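Local coordinates for protein probable enoyl-CoA hydratase/isomerase (Pseudomonas aeruginosa, PDB 7BOR) that probably acts as a crotonase-family enoyl-CoA isomerase, shifting double bonds between the delta(3) and delta(2) positions, and binds coenzyme A, at residues F84-A87 with L88-P92; S206-L209 with M210-F214; K152-E155 with L156-G160; S141-L144 with P145-L148. All coordinates share one frame; numbering follows the deposited sequence.

Contact 1 of 4, residues F84-A87 with L88-P92; sequences FMSA and LLEFP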
loop_
_atom_site.group_PDB
_atom_site.type_symbol
_atom_site.label_atom_id
_atom_site.label_comp_id
_atom_site.label_asym_id
_atom_site.label_seq_id
_atom_site.Cartn_x
_atom_site.Cartn_y
_atom_site.Cartn_z
ATOM N N PHE A 84 1.932 4.910 -9.376
ATOM C CA PHE A 84 1.517 3.709 -8.654
ATOM C C PHE A 84 0.274 3.995 -7.813
ATOM O O PHE A 84 -0.699 3.234 -7.854
ATOM C CB PHE A 84 2.620 3.167 -7.767
ATOM C CG PHE A 84 2.116 2.152 -6.786
ATOM C CD1 PHE A 84 1.644 0.917 -7.239
ATOM C CD2 PHE A 84 2.080 2.437 -5.426
ATOM C CE1 PHE A 84 1.164 -0.021 -6.352
ATOM C CE2 PHE A 84 1.605 1.485 -4.504
ATOM C CZ PHE A 84 1.142 0.264 -4.971
ATOM N N MET A 85 0.263 5.118 -7.088
ATOM C CA MET A 85 -0.899 5.441 -6.256
ATOM C C MET A 85 -2.168 5.544 -7.084
ATOM O O MET A 85 -3.232 5.028 -6.694
ATOM C CB MET A 85 -0.677 6.756 -5.498
ATOM C CG MET A 85 0.269 6.655 -4.294
ATOM S SD MET A 85 0.404 8.242 -3.413
ATOM C CE MET A 85 2.063 8.603 -3.818
ATOM N N SER A 86 -2.089 6.261 -8.208
ATOM C CA SER A 86 -3.260 6.473 -9.038
ATOM C C SER A 86 -3.730 5.156 -9.601
ATOM O O SER A 86 -4.930 4.876 -9.634
ATOM C CB SER A 86 -2.930 7.434 -10.197
ATOM O OG SER A 86 -4.080 8.128 -10.671
ATOM N N ALA A 87 -2.786 4.348 -10.072
ATOM C CA ALA A 87 -3.131 3.046 -10.642
ATOM C C ALA A 87 -3.848 2.144 -9.621
ATOM O O ALA A 87 -4.899 1.572 -9.920
ATOM C CB ALA A 87 -1.874 2.358 -11.178
ATOM N N LEU A 88 -3.303 1.996 -8.419
ATOM C CA LEU A 88 -3.995 1.161 -7.428
ATOM C C LEU A 88 -5.343 1.767 -7.036
ATOM O O LEU A 88 -6.387 1.102 -7.072
ATOM C CB LEU A 88 -3.114 0.982 -6.220
ATOM C CG LEU A 88 -3.611 0.057 -5.102
ATOM C CD1 LEU A 88 -3.783 -1.333 -5.585
ATOM C CD2 LEU A 88 -2.579 0.158 -3.983
ATOM N N LEU A 89 -5.351 3.054 -6.717
ATOM C CA LEU A 89 -6.604 3.705 -6.353
ATOM C C LEU A 89 -7.689 3.457 -7.396
ATOM O O LEU A 89 -8.851 3.170 -7.060
ATOM C CB LEU A 89 -6.336 5.195 -6.175
ATOM C CG LEU A 89 -7.534 6.091 -5.972
ATOM C CD1 LEU A 89 -8.173 5.785 -4.594
ATOM C CD2 LEU A 89 -7.094 7.513 -6.081
ATOM N N GLU A 90 -7.333 3.548 -8.670
ATOM C CA GLU A 90 -8.330 3.427 -9.729
ATOM C C GLU A 90 -8.475 1.990 -10.222
ATOM O O GLU A 90 -9.284 1.735 -11.120
ATOM C CB GLU A 90 -7.971 4.375 -10.897
ATOM C CG GLU A 90 -7.644 5.802 -10.456
ATOM C CD GLU A 90 -8.896 6.642 -10.250
ATOM O OE1 GLU A 90 -9.986 6.096 -10.479
ATOM O OE2 GLU A 90 -8.807 7.840 -9.894
ATOM N N PHE A 91 -7.709 1.043 -9.673
ATOM C CA PHE A 91 -7.793 -0.330 -10.157
ATOM C C PHE A 91 -9.225 -0.836 -9.975
ATOM O O PHE A 91 -9.763 -0.775 -8.855
ATOM C CB PHE A 91 -6.826 -1.206 -9.422
ATOM C CG PHE A 91 -6.602 -2.520 -10.067
ATOM C CD1 PHE A 91 -5.873 -2.628 -11.221
ATOM C CD2 PHE A 91 -7.084 -3.657 -9.492
ATOM C CE1 PHE A 91 -5.639 -3.867 -11.761
ATOM C CE2 PHE A 91 -6.846 -4.879 -10.026
ATOM C CZ PHE A 91 -6.136 -4.982 -11.161
ATOM N N PRO A 92 -9.903 -1.268 -11.039
ATOM C CA PRO A 92 -11.324 -1.620 -10.917
ATOM C C PRO A 92 -11.609 -3.055 -10.508
ATOM O O PRO A 92 -12.769 -3.350 -10.192
ATOM C CB PRO A 92 -11.855 -1.356 -12.338
ATOM C CG PRO A 92 -10.670 -1.700 -13.203
ATOM C CD PRO A 92 -9.456 -1.232 -12.448
HETATM O O HOH W 1 -6.072 9.153 -9.537
#
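Phe84 and Leu88 lie side by side, one turn apart on helix 80-90, and point the same way. They touch at their far ends, where Phe84 CZ is 3.9 Å from Leu88 CD2. The methyl group comes obliquely to the ring. In both residues CG is anti to the backbone N, with chi1 of 166° in Phe84 and -176° in Leu88, and this gives the two chains their common direction. Both pack on helix 29-44, Phe84 on Met35 and Leu88 on Leu39.

Ser86 and Glu90 are also one turn apart, but a water joins their ends. It lies 2.5 Å from Ser86 OG and donates a 3.1 Å bond to Glu90 OE2. Glu90 CG, beside the backbone N (chi1 -49°), rests 3.0 Å from Ser86 O; the chain then bends at CG. Glu90 OE2 also forms a salt bridge with Arg219 of helix 200-233. Leu89 packs on Ile215, Leu218 and Ile222 of that same helix.

Backbone bonds hold the turn beneath these side chains. Leu88 N donates to Phe84 O at 2.9 Å, and Leu89 N to Met85 O at 2.9 Å. Glu90 N donates to Ser86 O, also at 2.9 Å.

The helix thus carries apolar groups to two neighbouring helices and a polar pair beside them. Arg219 and the water would be expected to favour the ionised form of Glu90.

Contact 2 of 4, residues S206-L209 with M210-F214; sequences SKRL and MKAPF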
loop_
_atom_site.group_PDB
_atom_site.type_symbol
_atom_site.label_atom_id
_atom_site.label_comp_id
_atom_site.label_asym_id
_atom_site.label_seq_id
_atom_site.Cartn_x
_atom_site.Cartn_y
_atom_site.Cartn_z
ATOM N N SER A 206 -19.847 -3.915 -7.811
ATOM C CA SER A 206 -19.987 -3.676 -6.379
ATOM C C SER A 206 -18.846 -2.804 -5.878
ATOM O O SER A 206 -19.046 -1.892 -5.070
ATOM C CB SER A 206 -20.031 -5.022 -5.636
ATOM O OG SER A 206 -21.271 -5.668 -5.879
ATOM N N LYS A 207 -17.634 -3.093 -6.325
ATOM C CA LYS A 207 -16.493 -2.320 -5.866
ATOM C C LYS A 207 -16.608 -0.880 -6.335
ATOM O O LYS A 207 -16.303 0.050 -5.578
ATOM C CB LYS A 207 -15.186 -2.960 -6.336
ATOM C CG LYS A 207 -13.942 -2.106 -6.034
ATOM C CD LYS A 207 -12.612 -2.833 -6.323
ATOM C CE LYS A 207 -11.426 -1.849 -6.269
ATOM N NZ LYS A 207 -10.144 -2.548 -6.303
ATOM N N ARG A 208 -17.117 -0.663 -7.551
ATOM C CA ARG A 208 -17.288 0.716 -8.005
ATOM C C ARG A 208 -18.324 1.436 -7.160
ATOM O O ARG A 208 -18.112 2.573 -6.735
ATOM C CB ARG A 208 -17.663 0.726 -9.477
ATOM C CG ARG A 208 -17.518 2.142 -10.097
ATOM C CD ARG A 208 -18.166 2.249 -11.466
ATOM N NE ARG A 208 -19.593 1.918 -11.489
ATOM C CZ ARG A 208 -20.584 2.606 -10.893
ATOM N NH1 ARG A 208 -21.842 2.181 -11.054
ATOM N NH2 ARG A 208 -20.349 3.693 -10.130
ATOM N N LEU A 209 -19.445 0.785 -6.850
ATOM C CA LEU A 209 -20.431 1.473 -6.027
ATOM C C LEU A 209 -19.888 1.786 -4.644
ATOM O O LEU A 209 -20.317 2.769 -4.021
ATOM C CB LEU A 209 -21.687 0.627 -5.898
ATOM C CG LEU A 209 -22.535 0.547 -7.179
ATOM C CD1 LEU A 209 -23.640 -0.481 -7.109
ATOM C CD2 LEU A 209 -23.105 1.943 -7.320
ATOM N N MET A 210 -18.991 0.926 -4.130
ATOM C CA MET A 210 -18.418 1.133 -2.806
ATOM C C MET A 210 -17.449 2.294 -2.810
ATOM O O MET A 210 -17.270 2.947 -1.782
ATOM C CB MET A 210 -17.691 -0.124 -2.326
ATOM C CG MET A 210 -18.587 -1.327 -1.883
ATOM S SD MET A 210 -17.543 -2.733 -1.596
ATOM C CE MET A 210 -16.773 -2.190 -0.042
ATOM N N LYS A 211 -16.765 2.544 -3.939
ATOM C CA LYS A 211 -15.842 3.681 -3.955
ATOM C C LYS A 211 -16.502 4.959 -4.464
ATOM O O LYS A 211 -15.984 6.058 -4.198
ATOM C CB LYS A 211 -14.581 3.346 -4.795
ATOM C CG LYS A 211 -13.799 2.181 -4.241
ATOM C CD LYS A 211 -12.324 2.422 -4.287
ATOM C CE LYS A 211 -11.599 1.162 -3.872
ATOM N NZ LYS A 211 -10.215 1.012 -4.471
ATOM N N ALA A 212 -17.632 4.844 -5.164
ATOM C CA ALA A 212 -18.168 6.015 -5.873
ATOM C C ALA A 212 -18.444 7.201 -4.964
ATOM O O ALA A 212 -18.101 8.341 -5.334
ATOM C CB ALA A 212 -19.439 5.627 -6.641
ATOM N N PRO A 213 -19.067 7.043 -3.807
ATOM C CA PRO A 213 -19.390 8.232 -3.001
ATOM C C PRO A 213 -18.177 8.944 -2.458
ATOM O O PRO A 213 -18.324 10.094 -2.036
ATOM C CB PRO A 213 -20.244 7.682 -1.861
ATOM C CG PRO A 213 -20.640 6.249 -2.332
ATOM C CD PRO A 213 -19.567 5.786 -3.223
ATOM N N PHE A 214 -16.995 8.311 -2.475
ATOM C CA PHE A 214 -15.801 8.781 -1.773
ATOM C C PHE A 214 -14.681 9.204 -2.733
ATOM O O PHE A 214 -13.745 9.896 -2.314
ATOM C CB PHE A 214 -15.249 7.663 -0.815
ATOM C CG PHE A 214 -16.331 6.932 0.028
ATOM C CD1 PHE A 214 -16.864 7.518 1.175
ATOM C CD2 PHE A 214 -16.819 5.661 -0.341
ATOM C CE1 PHE A 214 -17.905 6.877 1.907
ATOM C CE2 PHE A 214 -17.869 4.991 0.413
ATOM C CZ PHE A 214 -18.347 5.578 1.569
HETATM O O HOH W 2 -8.095 -0.595 -5.662
#
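Ser206 accepts a backbone bond from Met210 within the long helix 200-233 of this crotonase-family protein, with Met210 N 3.0 Å from Ser206 O. Met210 CG lies 3.3 Å from the same Ser206 O. The hydroxyl of Ser206 turns back to Ala202 O.

Lys207 comes next. Its chain is extended and runs beside that of Lys211, pointing the same way, with Lys207 CE 3.6 Å from Lys211 NZ. The two like charges, Lys207 NZ and Lys211 NZ, are 4.0 Å apart. One water accepts from both: the bond from Lys207 NZ is 2.9 Å, and the one from Lys211 NZ is weak. Lys207 NZ also forms a salt bridge with Asp115 and a hydrogen bond to Lys93 O. These partners probably offset the repulsion between the ammonium groups.

Arg208 O receives two weak bonds, from Lys211 N and Ala212 N. The Arg208 chain bends at chi3 (58°), and its NH2 comes obliquely to 4.1 Å from Ala212 CB.

Leu209 O gets no N-H from Pro213, which has none. The helix is kinked at 213-214, and Pro213 CD sits 3.2 Å from Leu209 O.

Contact 3 of 4, residues K152-E155 with L156-G160; sequences KAAE and LLMLG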
loop_
_atom_site.group_PDB
_atom_site.type_symbol
_atom_site.label_atom_id
_atom_site.label_comp_id
_atom_site.label_asym_id
_atom_site.label_seq_id
_atom_site.Cartn_x
_atom_site.Cartn_y
_atom_site.Cartn_z
ATOM N N LYS A 152 -8.072 7.927 17.510
ATOM C CA LYS A 152 -7.369 6.694 17.167
ATOM C C LYS A 152 -6.509 6.871 15.919
ATOM O O LYS A 152 -5.391 6.335 15.863
ATOM C CB LYS A 152 -8.394 5.590 16.978
ATOM C CG LYS A 152 -7.821 4.241 16.935
ATOM C CD LYS A 152 -7.423 3.812 18.323
ATOM C CE LYS A 152 -7.373 2.280 18.348
ATOM N NZ LYS A 152 -8.521 1.679 17.561
ATOM N N ALA A 153 -7.024 7.590 14.897
ATOM C CA ALA A 153 -6.230 7.879 13.695
ATOM C C ALA A 153 -5.009 8.730 14.054
ATOM O O ALA A 153 -3.919 8.556 13.500
ATOM C CB ALA A 153 -7.100 8.575 12.634
ATOM N N ALA A 154 -5.175 9.608 15.026
ATOM C CA ALA A 154 -4.130 10.540 15.408
ATOM C C ALA A 154 -2.959 9.822 16.060
ATOM O O ALA A 154 -1.787 10.169 15.834
ATOM C CB ALA A 154 -4.710 11.591 16.362
ATOM N N GLU A 155 -3.266 8.874 16.944
ATOM C CA GLU A 155 -2.246 7.965 17.433
ATOM C C GLU A 155 -1.422 7.379 16.285
ATOM O O GLU A 155 -0.189 7.337 16.359
ATOM C CB GLU A 155 -2.911 6.845 18.218
ATOM C CG GLU A 155 -1.931 6.005 18.963
ATOM C CD GLU A 155 -2.596 4.982 19.855
ATOM O OE1 GLU A 155 -3.855 4.823 19.865
ATOM O OE2 GLU A 155 -1.813 4.328 20.558
ATOM N N LEU A 156 -2.065 6.973 15.190
ATOM C CA LEU A 156 -1.266 6.418 14.096
ATOM C C LEU A 156 -0.555 7.489 13.250
ATOM O O LEU A 156 0.604 7.295 12.849
ATOM C CB LEU A 156 -2.136 5.532 13.216
ATOM C CG LEU A 156 -2.962 4.441 13.906
ATOM C CD1 LEU A 156 -3.700 3.528 12.921
ATOM C CD2 LEU A 156 -2.012 3.627 14.862
ATOM N N LEU A 157 -1.179 8.656 13.017
ATOM C CA LEU A 157 -0.615 9.633 12.064
ATOM C C LEU A 157 0.133 10.822 12.706
ATOM O O LEU A 157 1.154 11.258 12.166
ATOM C CB LEU A 157 -1.720 10.181 11.182
ATOM C CG LEU A 157 -2.337 9.229 10.175
ATOM C CD1 LEU A 157 -3.419 9.966 9.380
ATOM C CD2 LEU A 157 -1.314 8.682 9.231
ATOM N N MET A 158 -0.362 11.361 13.831
ATOM C CA MET A 158 0.319 12.431 14.548
ATOM C C MET A 158 1.445 11.917 15.456
ATOM O O MET A 158 2.429 12.638 15.668
ATOM C CB MET A 158 -0.702 13.224 15.357
ATOM C CG MET A 158 -1.571 14.172 14.508
ATOM S SD MET A 158 -2.869 14.845 15.550
ATOM C CE MET A 158 -1.912 15.824 16.694
ATOM N N LEU A 159 1.355 10.679 15.955
ATOM C CA LEU A 159 2.449 10.070 16.703
ATOM C C LEU A 159 3.232 9.033 15.912
ATOM O O LEU A 159 4.347 8.702 16.302
ATOM C CB LEU A 159 1.940 9.386 17.974
ATOM C CG LEU A 159 1.896 10.164 19.272
ATOM C CD1 LEU A 159 1.445 9.274 20.395
ATOM C CD2 LEU A 159 3.274 10.744 19.585
ATOM N N GLY A 160 2.697 8.478 14.840
ATOM C CA GLY A 160 3.457 7.450 14.142
ATOM C C GLY A 160 3.556 6.149 14.913
ATOM O O GLY A 160 4.490 5.367 14.689
#
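The flat peptide group of Ala154 meets the following residues at its oxygen, which takes two N-H groups. Met158 N donates to Ala154 O at 2.7 Å, tilted 18° from the carbonyl plane. Leu159 N donates to the same Ala154 O at 3.2 Å, nearly in line with the C=O bond. The oxygen thus accepts from the fourth and the fifth residue ahead, toward the C-terminal part of helix 150-157. A second flat group, the ring of Trp171, lies outside this turn and makes a cation-pi contact with Lys152.

Just before Ala154 the bonding is simpler. Leu157 N donates to Ala153 O at 2.8 Å. Leu156 N reaches Lys152 O only weakly, at 3.5 Å.

Helix 150-157 follows helix 140-148 in the crotonase-type chain and packs against it, Ala153 on Leu144 and Pro145, Leu156 on Leu148, and Leu157 on Leu144.

A different side carries Met158. With CG anti to the carbonyl carbon (chi1 -75°) and the chain extended to the sulphur, Met158 SD lies 3.8 Å from Ala154 CB, the small side chain of the previous turn. Met158 CB also lies 3.3 Å from Ala154 O. Leu159 CB lies 3.4 Å from Glu155 O. Gly160 is the first residue to leave helical backbone angles. Its phi is positive (71°), which suits glycine, and just beyond it Gln161 is joined to Glu155 by a backbone hydrogen bond.

Contact 4 of 4, residues S141-L144 with P145-L148; sequences SLIL and PRML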
loop_
_atom_site.group_PDB
_atom_site.type_symbol
_atom_site.label_atom_id
_atom_site.label_comp_id
_atom_site.label_asym_id
_atom_site.label_seq_id
_atom_site.Cartn_x
_atom_site.Cartn_y
_atom_site.Cartn_z
ATOM N N SER A 141 -5.009 10.629 5.496
ATOM C CA SER A 141 -5.544 11.710 6.323
ATOM C C SER A 141 -7.047 11.803 6.205
ATOM O O SER A 141 -7.708 12.348 7.089
ATOM C CB SER A 141 -4.928 13.069 5.928
ATOM O OG SER A 141 -5.303 13.429 4.623
ATOM N N LEU A 142 -7.608 11.274 5.127
ATOM C CA LEU A 142 -9.055 11.131 5.048
ATOM C C LEU A 142 -9.552 9.761 5.525
ATOM O O LEU A 142 -10.524 9.680 6.279
ATOM C CB LEU A 142 -9.487 11.355 3.604
ATOM C CG LEU A 142 -10.964 11.128 3.291
ATOM C CD1 LEU A 142 -11.736 12.247 3.952
ATOM C CD2 LEU A 142 -11.121 11.034 1.824
ATOM N N ILE A 143 -8.967 8.689 4.996
ATOM C CA ILE A 143 -9.495 7.343 5.239
ATOM C C ILE A 143 -9.420 6.983 6.717
ATOM O O ILE A 143 -10.374 6.453 7.281
ATOM C CB ILE A 143 -8.755 6.311 4.364
ATOM C CG1 ILE A 143 -9.056 6.586 2.895
ATOM C CG2 ILE A 143 -9.106 4.845 4.723
ATOM C CD1 ILE A 143 -8.188 5.778 1.931
ATOM N N LEU A 144 -8.316 7.274 7.366
ATOM C CA LEU A 144 -8.161 6.752 8.734
ATOM C C LEU A 144 -9.064 7.418 9.771
ATOM O O LEU A 144 -9.662 6.716 10.594
ATOM C CB LEU A 144 -6.711 6.857 9.190
ATOM C CG LEU A 144 -5.749 5.870 8.518
ATOM C CD1 LEU A 144 -4.351 6.089 9.092
ATOM C CD2 LEU A 144 -6.145 4.390 8.662
ATOM N N PRO A 145 -9.256 8.745 9.755
ATOM C CA PRO A 145 -10.199 9.314 10.727
ATOM C C PRO A 145 -11.625 8.880 10.445
ATOM O O PRO A 145 -12.417 8.743 11.385
ATOM C CB PRO A 145 -9.991 10.833 10.609
ATOM C CG PRO A 145 -8.663 11.019 9.944
ATOM C CD PRO A 145 -8.468 9.776 9.056
ATOM N N ARG A 146 -11.960 8.621 9.188
ATOM C CA ARG A 146 -13.301 8.161 8.861
ATOM C C ARG A 146 -13.556 6.759 9.391
ATOM O O ARG A 146 -14.660 6.447 9.845
ATOM C CB ARG A 146 -13.487 8.182 7.354
ATOM C CG ARG A 146 -14.895 7.968 6.905
ATOM C CD ARG A 146 -15.009 8.407 5.457
ATOM N NE ARG A 146 -14.360 7.468 4.557
ATOM C CZ ARG A 146 -13.766 7.810 3.424
ATOM N NH1 ARG A 146 -13.223 6.877 2.655
ATOM N NH2 ARG A 146 -13.693 9.079 3.063
ATOM N N MET A 147 -12.563 5.895 9.258
ATOM C CA MET A 147 -12.662 4.516 9.704
ATOM C C MET A 147 -12.539 4.394 11.205
ATOM O O MET A 147 -13.231 3.581 11.816
ATOM C CB MET A 147 -11.564 3.678 9.053
ATOM C CG MET A 147 -11.701 2.219 9.309
ATOM S SD MET A 147 -10.269 1.337 8.671
ATOM C CE MET A 147 -10.052 2.181 7.137
ATOM N N LEU A 148 -11.637 5.152 11.810
ATOM C CA LEU A 148 -11.320 4.949 13.195
ATOM C C LEU A 148 -11.743 6.072 14.135
ATOM O O LEU A 148 -11.591 5.906 15.347
ATOM C CB LEU A 148 -9.808 4.762 13.325
ATOM C CG LEU A 148 -9.112 3.745 12.446
ATOM C CD1 LEU A 148 -7.601 3.849 12.642
ATOM C CD2 LEU A 148 -9.565 2.371 12.844
#
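Leu148 N donates to Leu144 O at 2.8 Å, and this is the shortest hydrogen bond across the contact. Met147 N donates to Ile143 O at 3.0 Å. The bond from Arg146 N to Leu142 O is weak, at 3.4 Å. One position earlier the series breaks, because Pro145 has no N-H. Ser141 O instead faces a ring carbon, Pro145 CG, at 3.3 Å. The hydroxyl of Ser141 is hydrogen-bonded to Glu225 OE2 on helix 200-233.

Arg146 carries the charged end of the contact. Its chain is bent at chi3 (73°), and this turns the guanidinium back over the previous turn. There Arg146 NH2 comes to 3.4 Å from Leu142 CG. The two chains cross at a slant, and the branch of Leu142 meets the guanidinium obliquely.

The motif is a proline-kinked helix, 140-148, packed in the crotonase-type fold against helix 200-233 and helix 150-157. Leu142 packs on Glu217 and Val221 of the first.

Ile143 and Met147 lie side by side and point the same way. The methyl end of the methionine closes the pair, with Met147 CE 3.7 Å from Ile143 CG2. Leu144 CD2 and Leu148 CD1 are more loosely placed, 4.3 Å apart. Leu144 CB is 3.4 Å from Pro145 CD, but these residues are neighbours in the chain, and the closeness follows largely from the peptide link to the proline.

Overall arrangement
The four contacts are local turns of four helices in one crotonase-type chain. Contacts 3 and 4 sit on successive helices, with centres about 11 Å apart, and touch where Ala153 CB lies 3.6 Å from Pro145 N. Contact 4 reaches contact 2 through Arg146 CZ, 3.8 Å from Phe214 CD1. Contact 2 in turn meets contact 1, where Lys207 NZ gives a weak bond to Phe91 O. Contacts 1 and 3 do not touch, and their nearest atoms are about 13 Å apart. Contact 1 is nearest the chain centre. Its Met85 side chain lies about 7 Å from that of CoA-binding Asn64 and about 10 Å from bound coenzyme A.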